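Local coordinates for dihydroorotase (Saccharomyces cerevisiae S288C, PDB 6L0A), which interconverts (S)-dihydroorotate and N-carbamoyl-L-aspartate, the third step of de novo pyrimidine biosynthesis, using two zinc ions per subunit, at residues R31-S36 against S358-E362. Residues are numbered along the deposited sequence; the frame is centred on the assembly and turned at random.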
loop_
_atom_site.group_PDB
_atom_site.type_symbol
_atom_site.label_atom_id
_atom_site.label_comp_id
_atom_site.label_asym_id
_atom_site.label_seq_id
_atom_site.Cartn_x
_atom_site.Cartn_y
_atom_site.Cartn_z
ATOM N N ARG C 31 -21.527 -9.861 19.888
ATOM C CA ARG C 31 -22.636 -9.212 20.586
ATOM C C ARG C 31 -22.271 -7.803 21.040
ATOM O O ARG C 31 -23.067 -6.872 20.881
ATOM C CB ARG C 31 -23.080 -10.058 21.781
ATOM C CG ARG C 31 -24.464 -9.639 22.307
ATOM C CD ARG C 31 -24.966 -10.575 23.385
ATOM N NE ARG C 31 -25.892 -9.899 24.291
ATOM C CZ ARG C 31 -27.218 -9.918 24.175
ATOM N NH1 ARG C 31 -27.809 -10.588 23.195
ATOM N NH2 ARG C 31 -27.959 -9.271 25.061
ATOM N N ASP C 32 -21.063 -7.620 21.587
ATOM C CA ASP C 32 -20.685 -6.313 22.125
ATOM C C ASP C 32 -20.704 -5.240 21.048
ATOM O O ASP C 32 -21.069 -4.088 21.316
ATOM C CB ASP C 32 -19.306 -6.390 22.781
ATOM C CG ASP C 32 -19.294 -7.279 24.009
ATOM O OD1 ASP C 32 -20.377 -7.713 24.450
ATOM O OD2 ASP C 32 -18.196 -7.550 24.529
ATOM N N GLY C 33 -20.311 -5.595 19.820
ATOM C CA GLY C 33 -20.380 -4.694 18.692
ATOM C C GLY C 33 -21.747 -4.488 18.085
ATOM O O GLY C 33 -21.879 -3.723 17.127
ATOM N N GLY C 34 -22.777 -5.143 18.610
ATOM C CA GLY C 34 -24.132 -4.892 18.177
ATOM C C GLY C 34 -24.698 -5.882 17.183
ATOM O O GLY C 34 -25.683 -5.554 16.518
ATOM N N VAL C 35 -24.128 -7.080 17.078
ATOM C CA VAL C 35 -24.473 -8.045 16.033
ATOM C C VAL C 35 -25.146 -9.251 16.670
ATOM O O VAL C 35 -24.584 -9.881 17.575
ATOM C CB VAL C 35 -23.221 -8.476 15.243
ATOM C CG1 VAL C 35 -23.531 -9.665 14.353
ATOM C CG2 VAL C 35 -22.680 -7.292 14.437
ATOM N N SER C 36 -26.335 -9.591 16.173
ATOM C CA SER C 36 -27.090 -10.742 16.659
ATOM C C SER C 36 -26.763 -12.020 15.895
ATOM O O SER C 36 -26.663 -13.093 16.502
ATOM C CB SER C 36 -28.593 -10.456 16.556
ATOM O OG SER C 36 -29.336 -11.634 16.819
ATOM N N SER C 358 -23.501 4.537 20.172
ATOM C CA SER C 358 -23.191 3.358 20.965
ATOM C C SER C 358 -24.300 2.339 20.728
ATOM O O SER C 358 -25.330 2.654 20.128
ATOM C CB SER C 358 -23.065 3.696 22.460
ATOM O OG SER C 358 -22.216 4.820 22.659
ATOM N N VAL C 359 -24.098 1.109 21.192
ATOM C CA VAL C 359 -25.075 0.048 20.959
ATOM C C VAL C 359 -25.301 -0.723 22.253
ATOM O O VAL C 359 -24.362 -0.980 23.013
ATOM C CB VAL C 359 -24.647 -0.896 19.805
ATOM C CG1 VAL C 359 -23.402 -1.689 20.170
ATOM C CG2 VAL C 359 -25.795 -1.835 19.416
ATOM N N ARG C 360 -26.564 -1.062 22.508
ATOM C CA ARG C 360 -26.974 -1.894 23.630
ATOM C C ARG C 360 -28.069 -2.837 23.145
ATOM O O ARG C 360 -28.545 -2.734 22.008
ATOM C CB ARG C 360 -27.464 -1.042 24.808
ATOM C CG ARG C 360 -28.765 -0.306 24.526
ATOM C CD ARG C 360 -29.398 0.230 25.811
ATOM N NE ARG C 360 -30.807 0.563 25.614
ATOM C CZ ARG C 360 -31.243 1.769 25.270
ATOM N NH1 ARG C 360 -30.378 2.758 25.094
ATOM N NH2 ARG C 360 -32.541 1.992 25.099
ATOM N N TRP C 361 -28.492 -3.743 24.026
ATOM C CA TRP C 361 -29.436 -4.802 23.689
ATOM C C TRP C 361 -30.702 -4.690 24.526
ATOM O O TRP C 361 -30.641 -4.411 25.728
ATOM C CB TRP C 361 -28.806 -6.173 23.910
ATOM C CG TRP C 361 -27.701 -6.440 22.954
ATOM C CD1 TRP C 361 -26.374 -6.222 23.159
ATOM C CD2 TRP C 361 -27.827 -6.954 21.628
ATOM N NE1 TRP C 361 -25.658 -6.569 22.038
ATOM C CE2 TRP C 361 -26.528 -7.021 21.081
ATOM C CE3 TRP C 361 -28.913 -7.364 20.848
ATOM C CZ2 TRP C 361 -26.284 -7.496 19.793
ATOM C CZ3 TRP C 361 -28.672 -7.825 19.565
ATOM C CH2 TRP C 361 -27.367 -7.883 19.050
ATOM N N GLU C 362 -31.850 -4.929 23.889
ATOM C CA GLU C 362 -33.108 -4.942 24.616
ATOM C C GLU C 362 -33.899 -6.210 24.326
ATOM O O GLU C 362 -33.976 -6.655 23.173
ATOM C CB GLU C 362 -33.951 -3.716 24.263
ATOM C CG GLU C 362 -33.607 -2.514 25.110
ATOM C CD GLU C 362 -34.742 -1.522 25.174
ATOM O OE1 GLU C 362 -35.908 -1.968 25.197
ATOM O OE2 GLU C 362 -34.467 -0.305 25.195
HETATM O O HOH W 1 -22.345 -3.067 23.345
#
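R31, in the last turn of helix 20-32, lays its guanidinium flat over one face of the W361 indole, a cation-pi stack with CZ 3.9 Å from the centroid of the five-membered ring and the planes 16° apart. With CG anti to the backbone N (chi1 -164°) and the chain extended as far as NE, the arginine passes over the same face on its way out: its CG sits 3.3 Å from W361 NE1. Its NH2 goes on to a salt bridge with D323. The R31 carbonyl takes the indole N-H, W361 NE1 to R31 O 2.9 Å; R31 O lies in the indole plane, whereas NE1 stands above the carbonyl plane, and G34 N reaches that oxygen from the opposite face. One residue on, a water donates both to D32 O (2.6 Å) and to V359 O, while V359 CG1 rests against D32 O. G34, with positive phi (99°), ends the helix in a Schellman motif, and V359 CG2 packs 3.7 Å from its CA. From here the chain runs along the rim of the indole, where V35 N and then S36 N (3.5 Å from W361 CH2) lie near the ring plane. Strand 354-362 is thus joined to the end of helix 20-32. The indole N-H gives the helix-end carbonyl a second donor besides G34 N, and its pi face probably helps stabilise the arginine's charge, which D323 also balances.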